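Local coordinates for DynE7 (Micromonospora chersina, PDB 2XEM), which is a hot-dog fold thioesterase of dynemicin biosynthesis that binds a polyene ligand and probably releases the polyketide chain by cleaving its thioester, at residues M7-V12 and S143-V148; P50-A55 and A136-A141; V81-M86 and F99-V104; D91-A96 and T118-R123. All blocks are in the same frame, centred on the assembly; numbering follows the deposited sequence.

Contact 1: residues M7-V12 and S143-V148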
loop_
_atom_site.group_PDB
_atom_site.type_symbol
_atom_site.label_atom_id
_atom_site.label_comp_id
_atom_site.label_asym_id
_atom_site.label_seq_id
_atom_site.Cartn_x
_atom_site.Cartn_y
_atom_site.Cartn_z
ATOM N N MET D 7 -0.176 7.432 -35.458
ATOM C CA MET D 7 -0.695 7.181 -34.123
ATOM C C MET D 7 -0.377 8.349 -33.163
ATOM O O MET D 7 0.738 8.880 -33.193
ATOM C CB MET D 7 -0.307 5.783 -33.576
ATOM C CG MET D 7 1.098 5.675 -33.003
ATOM S SD MET D 7 1.234 4.292 -31.828
ATOM C CE MET D 7 2.954 4.424 -31.372
ATOM N N PRO D 8 -1.366 8.804 -32.365
ATOM C CA PRO D 8 -1.086 9.875 -31.391
ATOM C C PRO D 8 -0.134 9.467 -30.265
ATOM O O PRO D 8 -0.095 8.316 -29.840
ATOM C CB PRO D 8 -2.467 10.241 -30.842
ATOM C CG PRO D 8 -3.321 9.081 -31.127
ATOM C CD PRO D 8 -2.786 8.397 -32.335
ATOM N N ASP D 9 0.643 10.427 -29.791
ATOM C CA ASP D 9 1.544 10.156 -28.700
ATOM C C ASP D 9 0.773 9.995 -27.387
ATOM O O ASP D 9 -0.371 10.450 -27.225
ATOM C CB ASP D 9 2.704 11.188 -28.624
ATOM C CG ASP D 9 2.357 12.596 -28.162
ATOM O OD1 ASP D 9 1.197 13.032 -28.373
ATOM O OD2 ASP D 9 3.261 13.286 -27.636
ATOM N N SER D 10 1.366 9.247 -26.505
ATOM C CA SER D 10 0.830 9.137 -25.185
ATOM C C SER D 10 1.766 9.723 -24.176
ATOM O O SER D 10 2.950 9.872 -24.434
ATOM C CB SER D 10 0.474 7.697 -24.861
ATOM O OG SER D 10 1.640 6.890 -24.890
ATOM N N TYR D 11 1.211 10.121 -23.036
ATOM C CA TYR D 11 2.000 10.534 -21.895
ATOM C C TYR D 11 2.568 9.285 -21.210
ATOM O O TYR D 11 1.814 8.341 -20.927
ATOM C CB TYR D 11 1.142 11.354 -20.929
ATOM C CG TYR D 11 1.935 11.712 -19.708
ATOM C CD1 TYR D 11 2.904 12.707 -19.751
ATOM C CD2 TYR D 11 1.775 11.002 -18.522
ATOM C CE1 TYR D 11 3.696 12.989 -18.640
ATOM C CE2 TYR D 11 2.549 11.285 -17.402
ATOM C CZ TYR D 11 3.501 12.284 -17.464
ATOM O OH TYR D 11 4.253 12.566 -16.369
ATOM N N VAL D 12 3.876 9.292 -20.920
ATOM C CA VAL D 12 4.550 8.125 -20.377
ATOM C C VAL D 12 4.943 8.385 -18.941
ATOM O O VAL D 12 5.691 9.336 -18.666
ATOM C CB VAL D 12 5.760 7.688 -21.223
ATOM C CG1 VAL D 12 6.484 6.501 -20.563
ATOM C CG2 VAL D 12 5.324 7.333 -22.639
ATOM N N SER D 143 -5.573 17.497 -24.085
ATOM C CA SER D 143 -5.930 17.474 -25.504
ATOM C C SER D 143 -4.760 17.117 -26.415
ATOM O O SER D 143 -4.978 16.641 -27.517
ATOM C CB SER D 143 -6.605 18.776 -25.915
ATOM O OG SER D 143 -7.812 18.885 -25.180
ATOM N N ARG D 144 -3.531 17.254 -25.935
ATOM C CA ARG D 144 -2.332 16.848 -26.693
ATOM C C ARG D 144 -2.191 15.328 -26.798
ATOM O O ARG D 144 -1.443 14.841 -27.641
ATOM C CB ARG D 144 -1.064 17.471 -26.095
ATOM C CG ARG D 144 -1.091 19.005 -26.119
ATOM C CD ARG D 144 0.286 19.645 -25.978
ATOM N NE ARG D 144 0.947 19.290 -24.716
ATOM C CZ ARG D 144 0.872 20.001 -23.596
ATOM N NH1 ARG D 144 0.163 21.123 -23.559
ATOM N NH2 ARG D 144 1.511 19.600 -22.506
ATOM N N TYR D 145 -2.922 14.578 -25.941
ATOM C CA TYR D 145 -2.888 13.112 -25.903
ATOM C C TYR D 145 -4.258 12.494 -26.204
ATOM O O TYR D 145 -4.556 11.405 -25.699
ATOM C CB TYR D 145 -2.348 12.621 -24.537
ATOM C CG TYR D 145 -0.994 13.210 -24.202
ATOM C CD1 TYR D 145 0.178 12.659 -24.718
ATOM C CD2 TYR D 145 -0.887 14.372 -23.452
ATOM C CE1 TYR D 145 1.427 13.207 -24.426
ATOM C CE2 TYR D 145 0.355 14.936 -23.166
ATOM C CZ TYR D 145 1.508 14.344 -23.640
ATOM O OH TYR D 145 2.719 14.915 -23.332
ATOM N N ALA D 146 -5.096 13.204 -26.969
ATOM C CA ALA D 146 -6.430 12.722 -27.343
ATOM C C ALA D 146 -6.401 11.468 -28.228
ATOM O O ALA D 146 -5.679 11.404 -29.231
ATOM C CB ALA D 146 -7.255 13.822 -28.015
ATOM N N VAL D 147 -7.208 10.474 -27.834
ATOM C CA VAL D 147 -7.505 9.289 -28.648
ATOM C C VAL D 147 -8.245 9.786 -29.897
ATOM O O VAL D 147 -9.091 10.659 -29.772
ATOM C CB VAL D 147 -8.325 8.256 -27.809
ATOM C CG1 VAL D 147 -8.989 7.183 -28.682
ATOM C CG2 VAL D 147 -7.444 7.614 -26.747
ATOM N N VAL D 148 -7.886 9.286 -31.082
ATOM C CA VAL D 148 -8.536 9.683 -32.347
ATOM C C VAL D 148 -9.445 8.588 -32.929
ATOM O O VAL D 148 -9.126 7.396 -32.834
ATOM C CB VAL D 148 -7.566 10.284 -33.423
ATOM C CG1 VAL D 148 -6.786 11.457 -32.860
ATOM C CG2 VAL D 148 -6.602 9.239 -33.981
HETATM O O HOH W 1 4.751 13.124 -24.562
#
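Tyr145, in the C-terminal tail that follows helix 136-143, packs against the run of residues 9 to 11 that leads into strand 11-16 of the hot-dog sheet. A type I turn runs from Ser143 to Ala146. The Tyr145 ring carries the contact. Its CG stands anti to its own carbonyl carbon (chi1 -55°), and the ring reaches across to the other chain end. Tyr11 CB sits over the centre of one face of the Tyr145 ring, 4.0 Å from that ring's centroid, as a CH-pi contact. Along the CD1 side the ring meets backbone: Tyr145 CD1 lies 3.2 Å from Tyr11 N, and Asp9 O is at the ring edge. The Asp9 carboxylate lies beside the same ring, its plane turned 24° from it, with OD2 3.7 Å from Tyr145 CE1. One water bridges the two side chains. It is 3.0 Å from Tyr145 OH and donates a weak bond of 3.4 Å to Asp9 OD2. Further out, Pro8 CD meets Val148 CG2 at 4.2 Å. Tyr11 turns its own ring toward helix 32-48, where its OH bonds Asp47. An alanine in place of Tyr145 would probably leave Tyr11 CB without its aromatic cover and the bridging water without its hydroxyl partner. No direct hydrogen bond joins the two segments. Both chain ends instead bond by their backbones to strand 80-91, Tyr11 to Met85 and Tyr145 to Leu87. The contact itself therefore rests on ring packing, the touch of Pro8 on the tail, and a water bridge weak on its aspartate side.

Contact 2: residues P50-A55 and A136-A141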
loop_
_atom_site.group_PDB
_atom_site.type_symbol
_atom_site.label_atom_id
_atom_site.label_comp_id
_atom_site.label_asym_id
_atom_site.label_seq_id
_atom_site.Cartn_x
_atom_site.Cartn_y
_atom_site.Cartn_z
ATOM N N PRO D 50 1.170 22.311 -14.155
ATOM C CA PRO D 50 1.624 22.602 -12.778
ATOM C C PRO D 50 0.738 23.554 -11.975
ATOM O O PRO D 50 0.749 23.478 -10.756
ATOM C CB PRO D 50 3.038 23.183 -12.990
ATOM C CG PRO D 50 3.007 23.769 -14.357
ATOM C CD PRO D 50 2.165 22.796 -15.144
ATOM N N GLY D 51 0.011 24.453 -12.650
ATOM C CA GLY D 51 -0.949 25.348 -12.004
ATOM C C GLY D 51 -2.074 24.572 -11.347
ATOM O O GLY D 51 -2.497 24.916 -10.240
ATOM N N VAL D 52 -2.556 23.500 -12.015
ATOM C CA VAL D 52 -3.588 22.595 -11.490
ATOM C C VAL D 52 -3.042 21.827 -10.272
ATOM O O VAL D 52 -3.732 21.720 -9.260
ATOM C CB VAL D 52 -4.160 21.638 -12.578
ATOM C CG1 VAL D 52 -5.226 20.725 -11.999
ATOM C CG2 VAL D 52 -4.696 22.402 -13.788
ATOM N N MET D 53 -1.810 21.306 -10.382
ATOM C CA MET D 53 -1.066 20.640 -9.297
ATOM C C MET D 53 -1.081 21.491 -8.012
ATOM O O MET D 53 -1.378 20.963 -6.942
ATOM C CB MET D 53 0.368 20.294 -9.752
ATOM C CG MET D 53 1.332 20.020 -8.624
ATOM S SD MET D 53 3.019 19.613 -9.131
ATOM C CE MET D 53 3.643 21.256 -9.604
ATOM N N ALA D 54 -0.813 22.804 -8.134
ATOM C CA ALA D 54 -0.835 23.756 -7.012
ATOM C C ALA D 54 -2.247 23.933 -6.426
ATOM O O ALA D 54 -2.392 23.986 -5.202
ATOM C CB ALA D 54 -0.272 25.097 -7.458
ATOM N N ALA D 55 -3.284 23.998 -7.298
ATOM C CA ALA D 55 -4.685 24.150 -6.892
ATOM C C ALA D 55 -5.174 22.949 -6.073
ATOM O O ALA D 55 -6.055 23.117 -5.239
ATOM C CB ALA D 55 -5.575 24.389 -8.104
ATOM N N ALA D 136 -8.747 25.270 -17.600
ATOM C CA ALA D 136 -8.275 25.477 -18.980
ATOM C C ALA D 136 -6.900 24.826 -19.226
ATOM O O ALA D 136 -6.711 24.157 -20.235
ATOM C CB ALA D 136 -8.223 26.956 -19.280
ATOM N N GLU D 137 -5.978 24.967 -18.250
ATOM C CA GLU D 137 -4.619 24.443 -18.322
ATOM C C GLU D 137 -4.610 22.917 -18.482
ATOM O O GLU D 137 -3.811 22.389 -19.270
ATOM C CB GLU D 137 -3.844 24.852 -17.065
ATOM C CG GLU D 137 -2.389 24.431 -17.090
ATOM C CD GLU D 137 -1.618 24.679 -15.809
ATOM O OE1 GLU D 137 -0.375 24.748 -15.888
ATOM O OE2 GLU D 137 -2.241 24.828 -14.736
ATOM N N LEU D 138 -5.501 22.223 -17.741
ATOM C CA LEU D 138 -5.631 20.779 -17.789
ATOM C C LEU D 138 -6.290 20.334 -19.107
ATOM O O LEU D 138 -5.811 19.397 -19.727
ATOM C CB LEU D 138 -6.419 20.272 -16.554
ATOM C CG LEU D 138 -6.648 18.767 -16.407
ATOM C CD1 LEU D 138 -5.314 17.956 -16.588
ATOM C CD2 LEU D 138 -7.271 18.460 -15.054
ATOM N N ARG D 139 -7.371 21.006 -19.534
ATOM C CA ARG D 139 -8.003 20.779 -20.842
ATOM C C ARG D 139 -6.936 20.826 -21.959
ATOM O O ARG D 139 -6.807 19.882 -22.744
ATOM C CB ARG D 139 -9.093 21.859 -21.104
ATOM C CG ARG D 139 -10.021 21.529 -22.270
ATOM C CD ARG D 139 -10.475 22.766 -23.036
ATOM N NE ARG D 139 -11.152 22.447 -24.302
ATOM C CZ ARG D 139 -10.536 22.186 -25.459
ATOM N NH1 ARG D 139 -9.208 22.160 -25.526
ATOM N NH2 ARG D 139 -11.245 21.935 -26.552
ATOM N N ARG D 140 -6.173 21.925 -21.987
ATOM C CA ARG D 140 -5.061 22.204 -22.883
ATOM C C ARG D 140 -4.016 21.049 -22.869
ATOM O O ARG D 140 -3.638 20.533 -23.914
ATOM C CB ARG D 140 -4.428 23.536 -22.423
ATOM C CG ARG D 140 -3.728 24.331 -23.461
ATOM C CD ARG D 140 -3.615 25.797 -23.068
ATOM N NE ARG D 140 -2.736 26.037 -21.910
ATOM C CZ ARG D 140 -3.085 26.727 -20.822
ATOM N NH1 ARG D 140 -4.297 27.261 -20.722
ATOM N NH2 ARG D 140 -2.229 26.886 -19.830
ATOM N N ALA D 141 -3.594 20.635 -21.685
ATOM C CA ALA D 141 -2.565 19.603 -21.497
ATOM C C ALA D 141 -3.059 18.199 -21.966
ATOM O O ALA D 141 -2.356 17.511 -22.730
ATOM C CB ALA D 141 -2.128 19.571 -20.039
#
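Glu137, Val52 and Leu138 bury the most surface where helix 50-55 meets helix 136-143, with their short axes 9.1 Å apart at 135°. The contact joins two short helices at one end of the hot-dog domain. Glu137 reaches the first turn of helix 50-55. Its CG is anti to the backbone N (chi1 -176°), and the chain runs on extended to the carboxylate. There Glu137 OE1 accepts a weak bond of 3.3 Å from Gly51 N. Glu137 OE2 takes a second weak bond, 3.0 Å from Val52 N and bent to 124° at the hydrogen. Glu137 OE2 also lies 3.1 Å from Gly51 CA, so a side chain at this glycine would run into the carboxylate. Pro50 CD touches Glu137 OE1 at 3.3 Å. The Val52 and Glu137 side chains pass each other pointing opposite ways. Val52 CG2 meets Leu138 CB at 3.9 Å, the two side chains crossing at about a right angle. Val52 also packs on Leu60 of strand 60-71, and Leu138 on Leu45 of helix 32-48. The carboxylate thus faces amide groups at the N-terminal end of a helix, where the helix dipole would be expected to favour its negative charge, although each bond is weak.

Contact 3: residues V81-M86 and F99-V104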
loop_
_atom_site.group_PDB
_atom_site.type_symbol
_atom_site.label_atom_id
_atom_site.label_comp_id
_atom_site.label_asym_id
_atom_site.label_seq_id
_atom_site.Cartn_x
_atom_site.Cartn_y
_atom_site.Cartn_z
ATOM N N VAL D 81 8.113 -0.539 -16.101
ATOM C CA VAL D 81 6.791 -0.486 -16.721
ATOM C C VAL D 81 6.526 0.939 -17.152
ATOM O O VAL D 81 6.693 1.858 -16.354
ATOM C CB VAL D 81 5.661 -1.019 -15.787
ATOM C CG1 VAL D 81 4.278 -0.948 -16.477
ATOM C CG2 VAL D 81 5.964 -2.434 -15.293
ATOM N N GLU D 82 6.153 1.121 -18.429
ATOM C CA GLU D 82 5.648 2.409 -18.881
ATOM C C GLU D 82 4.131 2.417 -18.758
ATOM O O GLU D 82 3.457 1.567 -19.341
ATOM C CB GLU D 82 6.057 2.671 -20.305
ATOM C CG GLU D 82 7.518 2.984 -20.430
ATOM C CD GLU D 82 7.912 3.388 -21.833
ATOM O OE1 GLU D 82 7.059 3.364 -22.753
ATOM O OE2 GLU D 82 9.102 3.715 -22.009
ATOM N N VAL D 83 3.617 3.328 -17.932
ATOM C CA VAL D 83 2.182 3.552 -17.790
ATOM C C VAL D 83 1.850 4.666 -18.795
ATOM O O VAL D 83 2.162 5.828 -18.564
ATOM C CB VAL D 83 1.769 3.887 -16.331
ATOM C CG1 VAL D 83 0.240 4.021 -16.219
ATOM C CG2 VAL D 83 2.287 2.816 -15.354
ATOM N N ARG D 84 1.298 4.272 -19.949
ATOM C CA ARG D 84 1.063 5.175 -21.061
ATOM C C ARG D 84 -0.367 5.661 -21.030
ATOM O O ARG D 84 -1.289 4.871 -21.193
ATOM C CB ARG D 84 1.393 4.475 -22.387
ATOM C CG ARG D 84 2.822 3.959 -22.431
ATOM C CD ARG D 84 3.044 3.226 -23.713
ATOM N NE ARG D 84 4.420 2.749 -23.838
ATOM C CZ ARG D 84 4.839 1.948 -24.809
ATOM N NH1 ARG D 84 3.991 1.523 -25.744
ATOM N NH2 ARG D 84 6.102 1.558 -24.852
ATOM N N MET D 85 -0.554 6.962 -20.807
ATOM C CA MET D 85 -1.869 7.562 -20.637
ATOM C C MET D 85 -2.350 8.313 -21.882
ATOM O O MET D 85 -1.596 9.061 -22.505
ATOM C CB MET D 85 -1.875 8.491 -19.425
ATOM C CG MET D 85 -3.257 8.957 -19.019
ATOM S SD MET D 85 -3.187 9.992 -17.541
ATOM C CE MET D 85 -2.398 11.504 -18.267
ATOM N N MET D 86 -3.630 8.148 -22.204
ATOM C CA MET D 86 -4.291 8.927 -23.258
ATOM C C MET D 86 -5.614 9.485 -22.782
ATOM O O MET D 86 -6.275 8.867 -21.949
ATOM C CB MET D 86 -4.518 8.051 -24.493
ATOM C CG MET D 86 -3.214 7.649 -25.140
ATOM S SD MET D 86 -3.314 7.159 -26.822
ATOM C CE MET D 86 -3.450 8.784 -27.628
ATOM N N PHE D 99 -5.195 3.777 -20.348
ATOM C CA PHE D 99 -3.826 3.416 -19.951
ATOM C C PHE D 99 -3.433 2.113 -20.600
ATOM O O PHE D 99 -4.229 1.178 -20.603
ATOM C CB PHE D 99 -3.686 3.288 -18.423
ATOM C CG PHE D 99 -4.148 4.482 -17.617
ATOM C CD1 PHE D 99 -3.246 5.461 -17.215
ATOM C CD2 PHE D 99 -5.485 4.614 -17.239
ATOM C CE1 PHE D 99 -3.675 6.566 -16.470
ATOM C CE2 PHE D 99 -5.911 5.726 -16.505
ATOM C CZ PHE D 99 -4.997 6.692 -16.123
ATOM N N ASP D 100 -2.233 2.087 -21.208
ATOM C CA ASP D 100 -1.531 0.870 -21.560
ATOM C C ASP D 100 -0.407 0.695 -20.551
ATOM O O ASP D 100 0.276 1.665 -20.230
ATOM C CB ASP D 100 -0.925 0.963 -22.969
ATOM C CG ASP D 100 -1.888 0.751 -24.135
ATOM O OD1 ASP D 100 -3.082 0.449 -23.888
ATOM O OD2 ASP D 100 -1.439 0.842 -25.287
ATOM N N TYR D 101 -0.219 -0.531 -20.036
ATOM C CA TYR D 101 0.895 -0.800 -19.114
ATOM C C TYR D 101 1.853 -1.696 -19.856
ATOM O O TYR D 101 1.551 -2.869 -20.086
ATOM C CB TYR D 101 0.433 -1.515 -17.846
ATOM C CG TYR D 101 -0.649 -0.823 -17.052
ATOM C CD1 TYR D 101 -0.358 -0.208 -15.844
ATOM C CD2 TYR D 101 -1.988 -0.881 -17.454
ATOM C CE1 TYR D 101 -1.365 0.334 -15.050
ATOM C CE2 TYR D 101 -3.001 -0.318 -16.681
ATOM C CZ TYR D 101 -2.687 0.264 -15.468
ATOM O OH TYR D 101 -3.678 0.723 -14.648
ATOM N N VAL D 102 2.988 -1.133 -20.257
ATOM C CA VAL D 102 3.939 -1.830 -21.113
ATOM C C VAL D 102 5.244 -2.074 -20.354
ATOM O O VAL D 102 5.905 -1.109 -19.947
ATOM C CB VAL D 102 4.153 -1.075 -22.456
ATOM C CG1 VAL D 102 5.118 -1.837 -23.373
ATOM C CG2 VAL D 102 2.809 -0.828 -23.170
ATOM N N ARG D 103 5.605 -3.358 -20.141
ATOM C CA ARG D 103 6.955 -3.664 -19.665
ATOM C C ARG D 103 7.943 -3.397 -20.805
ATOM O O ARG D 103 7.805 -3.994 -21.873
ATOM C CB ARG D 103 7.085 -5.120 -19.150
ATOM C CG ARG D 103 8.542 -5.481 -18.807
ATOM C CD ARG D 103 8.737 -6.843 -18.190
ATOM N NE ARG D 103 8.183 -7.918 -19.006
ATOM C CZ ARG D 103 7.307 -8.810 -18.561
ATOM N NH1 ARG D 103 6.890 -8.773 -17.297
ATOM N NH2 ARG D 103 6.843 -9.752 -19.372
ATOM N N VAL D 104 8.915 -2.495 -20.575
ATOM C CA VAL D 104 9.961 -2.151 -21.547
ATOM C C VAL D 104 11.317 -2.756 -21.186
ATOM O O VAL D 104 12.221 -2.743 -22.003
ATOM C CB VAL D 104 10.050 -0.630 -21.820
ATOM C CG1 VAL D 104 8.761 -0.132 -22.472
ATOM C CG2 VAL D 104 10.372 0.154 -20.540
HETATM O O HOH W 2 1.094 1.712 -26.108
#
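Val83, Met85, Phe99 and Tyr101 interlock on one face of the hairpin formed by strands 80-91 and 94-105, part of the curved antiparallel sheet of the hot-dog fold. This face turns toward helix 32-48, the central helix that the sheet wraps. Val83 fits between two rings. Its CG1 reaches Phe99 CD1 at 3.9 Å, and its CG2 meets Tyr101 CD1 at 4.0 Å. Met85 lies alongside Phe99, pointing the same way, with CG 3.5 Å from Phe99 CE1. A bend at chi3 (71°) turns the methyl from the chain, while SD stays oblique to the Phe99 ring in a Met-aromatic contact. Val81 CG1 packs on Tyr101 CB. The Tyr101 hydroxyl continues to the helix and bonds Tyr33 O.

The other face mixes charge with valine side chains. Arg84 runs extended from CG to NE. Val102 CG2 sits over one face of the Arg84 guanidinium, offset toward the rim, 3.7 Å from Arg84 NH1. Val104 CG1 fills the neighbouring hollow, 3.7 Å from Glu82 CD. Between the faces the backbones pair antiparallel. Glu82 with Val102 and Arg84 with Asp100 are the hydrogen-bonded pairs, two bonds each. Val83 with Tyr101 is a non-hydrogen-bonded pair. Glu82 and a water meet the guanidinium at its edge, in its plane, which fixes its rotation. The water accepts from Arg84 NH1 and donates to Asp100 OD2; the OD1 of the same aspartate bonds Gln114. In a side-on salt bridge, Arg84 NE and NH2 both donate to the single atom Glu82 OE1, each at 2.9 Å.

Contact 4: residues D91-A96 and T118-R123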
loop_
_atom_site.group_PDB
_atom_site.type_symbol
_atom_site.label_atom_id
_atom_site.label_comp_id
_atom_site.label_asym_id
_atom_site.label_seq_id
_atom_site.Cartn_x
_atom_site.Cartn_y
_atom_site.Cartn_z
ATOM N N ASP D 91 -15.810 15.463 -20.954
ATOM C CA ASP D 91 -17.260 15.651 -20.963
ATOM C C ASP D 91 -17.710 16.477 -19.747
ATOM O O ASP D 91 -18.056 15.909 -18.704
ATOM C CB ASP D 91 -17.965 14.280 -21.025
ATOM C CG ASP D 91 -19.477 14.322 -21.194
ATOM O OD1 ASP D 91 -19.999 15.347 -21.704
ATOM O OD2 ASP D 91 -20.135 13.311 -20.875
ATOM N N GLY D 92 -17.667 17.809 -19.901
ATOM C CA GLY D 92 -18.041 18.774 -18.873
ATOM C C GLY D 92 -16.954 18.981 -17.840
ATOM O O GLY D 92 -15.877 19.490 -18.172
ATOM N N HIS D 93 -17.266 18.646 -16.563
ATOM C CA HIS D 93 -16.350 18.553 -15.425
ATOM C C HIS D 93 -15.653 17.167 -15.370
ATOM O O HIS D 93 -14.803 16.966 -14.515
ATOM C CB HIS D 93 -17.088 18.897 -14.093
ATOM C CG HIS D 93 -18.007 17.833 -13.601
ATOM N ND1 HIS D 93 -17.738 17.129 -12.444
ATOM C CD2 HIS D 93 -19.166 17.388 -14.127
ATOM C CE1 HIS D 93 -18.741 16.274 -12.307
ATOM N NE2 HIS D 93 -19.624 16.396 -13.294
ATOM N N ARG D 94 -16.019 16.227 -16.264
ATOM C CA ARG D 94 -15.453 14.875 -16.280
ATOM C C ARG D 94 -14.373 14.643 -17.332
ATOM O O ARG D 94 -14.438 15.179 -18.437
ATOM C CB ARG D 94 -16.531 13.813 -16.403
ATOM C CG ARG D 94 -17.227 13.533 -15.102
ATOM C CD ARG D 94 -18.500 12.773 -15.426
ATOM N NE ARG D 94 -19.276 12.482 -14.224
ATOM C CZ ARG D 94 -19.870 11.324 -13.953
ATOM N NH1 ARG D 94 -19.808 10.318 -14.817
ATOM N NH2 ARG D 94 -20.542 11.164 -12.819
ATOM N N ILE D 95 -13.383 13.826 -16.970
ATOM C CA ILE D 95 -12.244 13.449 -17.803
ATOM C C ILE D 95 -12.155 11.929 -17.786
ATOM O O ILE D 95 -11.976 11.345 -16.724
ATOM C CB ILE D 95 -10.912 14.085 -17.255
ATOM C CG1 ILE D 95 -10.986 15.635 -17.163
ATOM C CG2 ILE D 95 -9.709 13.615 -18.072
ATOM C CD1 ILE D 95 -9.979 16.250 -16.185
ATOM N N ALA D 96 -12.227 11.298 -18.956
ATOM C CA ALA D 96 -11.976 9.865 -19.112
ATOM C C ALA D 96 -10.611 9.690 -19.752
ATOM O O ALA D 96 -10.332 10.281 -20.794
ATOM C CB ALA D 96 -13.066 9.222 -19.967
ATOM N N THR D 118 -12.343 7.397 -15.002
ATOM C CA THR D 118 -13.020 8.685 -15.155
ATOM C C THR D 118 -12.834 9.462 -13.888
ATOM O O THR D 118 -13.057 8.930 -12.809
ATOM C CB THR D 118 -14.521 8.525 -15.484
ATOM O OG1 THR D 118 -14.666 7.575 -16.523
ATOM C CG2 THR D 118 -15.185 9.851 -15.893
ATOM N N VAL D 119 -12.440 10.723 -14.015
ATOM C CA VAL D 119 -12.312 11.633 -12.877
ATOM C C VAL D 119 -13.209 12.856 -13.028
ATOM O O VAL D 119 -13.500 13.277 -14.149
ATOM C CB VAL D 119 -10.844 12.049 -12.564
ATOM C CG1 VAL D 119 -9.928 10.857 -12.368
ATOM C CG2 VAL D 119 -10.287 13.059 -13.597
ATOM N N ALA D 120 -13.652 13.418 -11.916
ATOM C CA ALA D 120 -14.403 14.671 -11.918
ATOM C C ALA D 120 -13.583 15.737 -11.180
ATOM O O ALA D 120 -12.975 15.443 -10.149
ATOM C CB ALA D 120 -15.752 14.473 -11.228
ATOM N N CYS D 121 -13.533 16.957 -11.726
ATOM C CA CYS D 121 -12.917 18.093 -11.062
ATOM C C CYS D 121 -13.928 18.667 -10.073
ATOM O O CYS D 121 -15.057 18.996 -10.455
ATOM C CB CYS D 121 -12.480 19.139 -12.086
ATOM S SG CYS D 121 -11.200 18.552 -13.223
ATOM N N MET D 122 -13.530 18.758 -8.806
ATOM C CA MET D 122 -14.397 19.263 -7.743
ATOM C C MET D 122 -13.660 20.212 -6.824
ATOM O O MET D 122 -12.434 20.212 -6.775
ATOM C CB MET D 122 -15.027 18.134 -6.905
ATOM C CG MET D 122 -15.432 16.909 -7.685
ATOM S SD MET D 122 -17.109 16.419 -7.329
ATOM C CE MET D 122 -17.809 16.769 -8.871
ATOM N N ARG D 123 -14.418 21.015 -6.090
ATOM C CA ARG D 123 -13.895 21.873 -5.037
ATOM C C ARG D 123 -14.597 21.576 -3.706
ATOM O O ARG D 123 -15.762 21.168 -3.694
ATOM C CB ARG D 123 -13.948 23.358 -5.450
ATOM C CG ARG D 123 -15.054 24.179 -4.810
ATOM C CD ARG D 123 -16.043 24.703 -5.821
ATOM N NE ARG D 123 -15.990 26.159 -5.940
ATOM C CZ ARG D 123 -16.834 26.882 -6.667
ATOM N NH1 ARG D 123 -17.810 26.292 -7.348
ATOM N NH2 ARG D 123 -16.714 28.203 -6.717
#
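His93 O accepts from Cys121 N at 3.1 Å where strands 94-105 and 110-124 run antiparallel, their short axes at 156°. Ile95 and Val119 form the hydrogen-bonded pair, with Ile95 N to Val119 O at 2.9 Å and Val119 N to Ile95 O at 2.8 Å. Arg94 with Ala120 and Ala96 with Thr118 are the non-hydrogen-bonded pairs. A type II' turn from Asp91 to Arg94 leads into the first strand, with Gly92 at its positive phi. The two strands form a beta hairpin of the hot-dog sheet, at its end near helix 136-143. On one face Ile95 CB meets Val119 CG2 at 3.9 Å. Ile95 CD1 reaches Cys121 SG, also at 3.9 Å. Beside Ala120, the His93 ring turns ND1 and CE1 to Ala120 CB and Met122 CE, both oblique to it; His93 CG takes the position between its backbone N and carbonyl carbon (chi1 74°). His93 ND1 is buried with no polar partner, 3.5 Å from Ala120 CB and 3.6 Å from Met122 CE. An alanine at His93 would probably leave a gap beside Ala120 CB and Met122 CE. Thr118 CG2 packs against Ile95 O, while Thr118 OG1 bonds Asp66 of strand 60-71.

Contacts 3 and 4 are sheet contacts that share strand 94-105, on opposite sides of the chain's centre and about 22 Å apart between centres. Both rest on regular backbone hydrogen bonds. Contact 3 adds an aromatic face and a salt-bridged face, whereas contact 4 is mostly aliphatic beside a histidine. Contact 3 lies nearest the chain's centre. Contacts 3 and 4 bury over half of their touching residues; contacts 1 and 2 have more exposed ones. Contact 1 relies mainly on one ring, contact 2 on a carboxylate at a helix start and a small apolar touch. Contact 1 meets contact 3 where Tyr11 O and Met85 N probably bond. Contact 2 touches contact 4 where Leu138 packs on Ile95.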